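Local coordinates for beta-galactosidase (PDB 4OIF), which probably hydrolyses terminal non-reducing beta-D-galactose residues in beta-D-galactosides, working as an intracellular homotrimeric enzyme of glycoside hydrolase family 42, at residues F431-K436 / K553-T557. Numbering follows the deposited sequence.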
ATOM      1  N   PHE A 431       3.165 -19.063  11.847  1.00  6.23           N
ATOM      2  CA  PHE A 431       1.912 -19.406  11.188  1.00  6.09           C
ATOM      3  C   PHE A 431       1.793 -18.665   9.863  1.00  6.33           C
ATOM      4  O   PHE A 431       2.740 -18.615   9.079  1.00  7.90           O
ATOM      5  CB  PHE A 431       0.735 -19.093  12.115  1.00  6.30           C
ATOM      6  CG  PHE A 431       0.955 -19.557  13.535  1.00  5.21           C
ATOM      7  CD1 PHE A 431       0.921 -20.918  13.852  1.00  5.38           C
ATOM      8  CD2 PHE A 431       1.214 -18.648  14.545  1.00  5.16           C
ATOM      9  CE1 PHE A 431       1.130 -21.365  15.152  1.00  2.88           C
ATOM     10  CE2 PHE A 431       1.429 -19.085  15.859  1.00  5.10           C
ATOM     11  CZ  PHE A 431       1.385 -20.449  16.158  1.00  5.21           C
ATOM     12  N   ALA A 432       0.626 -18.090   9.616  1.00  8.72           N
ATOM     13  CA  ALA A 432       0.429 -17.229   8.452  1.00  7.28           C
ATOM     14  C   ALA A 432      -0.292 -15.965   8.898  1.00 13.59           C
ATOM     15  O   ALA A 432      -1.298 -16.040   9.598  1.00 13.14           O
ATOM     16  CB  ALA A 432      -0.345 -17.941   7.357  1.00  4.81           C
ATOM     17  N   ALA A 433       0.244 -14.814   8.498  1.00 17.37           N
ATOM     18  CA  ALA A 433      -0.241 -13.517   8.957  1.00 18.93           C
ATOM     19  C   ALA A 433      -1.729 -13.337   8.709  1.00 29.85           C
ATOM     20  O   ALA A 433      -2.475 -12.929   9.607  1.00 22.58           O
ATOM     21  CB  ALA A 433       0.529 -12.390   8.274  1.00  4.83           C
ATOM     22  N   GLU A 434      -2.157 -13.650   7.490  1.00 19.58           N
ATOM     23  CA  GLU A 434      -3.500 -13.306   7.066  1.00 16.27           C
ATOM     24  C   GLU A 434      -4.547 -14.322   7.489  1.00 15.65           C
ATOM     25  O   GLU A 434      -5.735 -14.036   7.392  1.00 12.12           O
ATOM     26  CB  GLU A 434      -3.532 -13.103   5.546  1.00 21.30           C
ATOM     27  CG  GLU A 434      -2.907 -11.765   5.126  1.00 34.42           C
ATOM     28  CD  GLU A 434      -2.805 -11.569   3.618  1.00 59.32           C
ATOM     29  OE1 GLU A 434      -3.544 -12.239   2.863  1.00 76.12           O
ATOM     30  OE2 GLU A 434      -1.980 -10.734   3.188  1.00 63.89           O
ATOM     31  N   THR A 435      -4.127 -15.483   7.992  1.00 12.96           N
ATOM     32  CA  THR A 435      -5.105 -16.531   8.320  1.00 10.39           C
ATOM     33  C   THR A 435      -5.280 -16.818   9.804  1.00 13.80           C
ATOM     34  O   THR A 435      -6.085 -17.671  10.157  1.00  8.39           O
ATOM     35  CB  THR A 435      -4.759 -17.880   7.651  1.00  8.89           C
ATOM     36  OG1 THR A 435      -3.572 -18.433   8.242  1.00  9.88           O
ATOM     37  CG2 THR A 435      -4.577 -17.707   6.151  1.00  5.32           C
ATOM     38  N   LYS A 436      -4.522 -16.131  10.659  1.00 13.67           N
ATOM     39  CA  LYS A 436      -4.651 -16.318  12.101  1.00 16.57           C
ATOM     40  C   LYS A 436      -6.116 -16.144  12.506  1.00 13.21           C
ATOM     41  O   LYS A 436      -6.717 -17.054  13.071  1.00 12.77           O
ATOM     42  CB  LYS A 436      -3.755 -15.336  12.873  1.00 12.31           C
ATOM     43  CG  LYS A 436      -2.259 -15.527  12.666  1.00 13.37           C
ATOM     44  CD  LYS A 436      -1.470 -14.498  13.467  1.00 13.59           C
ATOM     45  CE  LYS A 436       0.016 -14.486  13.112  1.00 12.66           C
ATOM     46  NZ  LYS A 436       0.743 -13.353  13.803  1.00  9.35           N
ATOM     47  N   LYS A 553      -8.817 -26.110   5.721  1.00  9.59           N
ATOM     48  CA  LYS A 553      -7.994 -25.012   5.219  1.00 18.24           C
ATOM     49  C   LYS A 553      -7.122 -24.400   6.321  1.00 10.82           C
ATOM     50  O   LYS A 553      -7.438 -24.519   7.508  1.00 12.34           O
ATOM     51  CB  LYS A 553      -8.876 -23.921   4.592  1.00 14.46           C
ATOM     52  CG  LYS A 553      -9.648 -24.404   3.384  1.00 21.37           C
ATOM     53  CD  LYS A 553     -10.243 -23.273   2.580  1.00 33.48           C
ATOM     54  CE  LYS A 553     -11.316 -22.520   3.331  1.00 31.68           C
ATOM     55  NZ  LYS A 553     -11.850 -21.404   2.483  1.00 45.21           N
ATOM     56  N   ASP A 554      -6.023 -23.769   5.908  1.00  8.03           N
ATOM     57  CA  ASP A 554      -5.205 -22.879   6.749  1.00  8.46           C
ATOM     58  C   ASP A 554      -4.312 -23.563   7.776  1.00  7.22           C
ATOM     59  O   ASP A 554      -3.110 -23.298   7.815  1.00  8.77           O
ATOM     60  CB  ASP A 554      -6.092 -21.862   7.484  1.00  5.59           C
ATOM     61  CG  ASP A 554      -6.870 -20.969   6.536  1.00  9.30           C
ATOM     62  OD1 ASP A 554      -6.464 -20.833   5.359  1.00  7.36           O
ATOM     63  OD2 ASP A 554      -7.887 -20.391   6.976  1.00 12.53           O
ATOM     64  N   TYR A 555      -4.892 -24.408   8.629  1.00 10.94           N
ATOM     65  CA  TYR A 555      -4.118 -25.048   9.694  1.00  6.72           C
ATOM     66  C   TYR A 555      -4.497 -26.499   9.946  1.00  7.51           C
ATOM     67  O   TYR A 555      -5.675 -26.863   9.954  1.00  5.30           O
ATOM     68  CB  TYR A 555      -4.259 -24.267  10.999  1.00  5.73           C
ATOM     69  CG  TYR A 555      -3.754 -22.854  10.897  1.00 12.32           C
ATOM     70  CD1 TYR A 555      -2.391 -22.587  10.936  1.00 15.71           C
ATOM     71  CD2 TYR A 555      -4.628 -21.788  10.759  1.00  7.96           C
ATOM     72  CE1 TYR A 555      -1.908 -21.304  10.836  1.00 14.67           C
ATOM     73  CE2 TYR A 555      -4.152 -20.493  10.658  1.00 18.90           C
ATOM     74  CZ  TYR A 555      -2.787 -20.261  10.695  1.00 12.63           C
ATOM     75  OH  TYR A 555      -2.292 -18.987  10.594  1.00  7.62           O
ATOM     76  N   ALA A 556      -3.476 -27.319  10.158  1.00  2.91           N
ATOM     77  CA  ALA A 556      -3.667 -28.675  10.623  1.00  4.37           C
ATOM     78  C   ALA A 556      -2.771 -28.892  11.818  1.00  5.93           C
ATOM     79  O   ALA A 556      -1.760 -28.213  11.977  1.00  4.94           O
ATOM     80  CB  ALA A 556      -3.362 -29.676   9.529  1.00  4.62           C
ATOM     81  N   THR A 557      -3.141 -29.830  12.676  1.00  7.60           N
ATOM     82  CA  THR A 557      -2.276 -30.160  13.795  1.00 10.74           C
ATOM     83  C   THR A 557      -1.952 -31.645  13.825  1.00 11.74           C
ATOM     84  O   THR A 557      -2.854 -32.477  13.849  1.00 13.52           O
ATOM     85  CB  THR A 557      -2.916 -29.759  15.143  1.00 10.63           C
ATOM     86  OG1 THR A 557      -3.393 -28.404  15.074  1.00  5.83           O
ATOM     87  CG2 THR A 557      -1.893 -29.883  16.261  1.00  4.39           C
TER
HETATM   88  O   HOH W   1      -2.684 -20.610   6.800  1.00  5.85           O
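Both segments belong to the trimerisation domain of this GH42 enzyme, which is of the glutaminase I clan and is built round a mixed sheet with a parallel part. Residues 431-436 lie in the loop between helices 419-427 and 438-451. Residues 553-557 include the start of strand 555-561, which pairs with strand 527-534. Tyr-555 makes both direct hydrogen bonds between the segments: its side chain reaches across, and its hydroxyl sits among the backbone and side-chain atoms of the loop.

Phe-431 comes first. Phe-431 CB lies at the edge of the tyrosine ring, 3.7 Å from Tyr-555 CE1, while the end of its side chain leads away. Its carbonyl oxygen accepts a hydrogen bond from Asn-334 of the second subunit, so the loop also takes part in the trimer interface. Ala-432 N follows and donates to Tyr-555 OH at 3.2 Å. Ala-432 O receives weak hydrogen bonds from the N atoms of Thr-435 and Lys-436. They close a tight turn, which brings Thr-435 back to the hydroxyl. Thr-435 OG1 accepts a hydrogen bond from Tyr-555 OH at 2.7 Å and donates to a water at 2.8 Å; that water donates to Asp-554 O at 2.9 Å. Thr-435 CG2 lies 3.7 Å from Asp-554 OD1. The Asp-554 carboxylate also forms a salt bridge with Arg-597, which hydrogen-bonds to the carbonyls of Thr-435 and Lys-436 and so joins the segments again. The CA-to-CB bond of Lys-436 points away from 553-557, and its NZ hydrogen-bonds to the carbonyls of Leu-425 and Ala-428. Lys-436 CG still lies 4.0 Å from Tyr-555 OH.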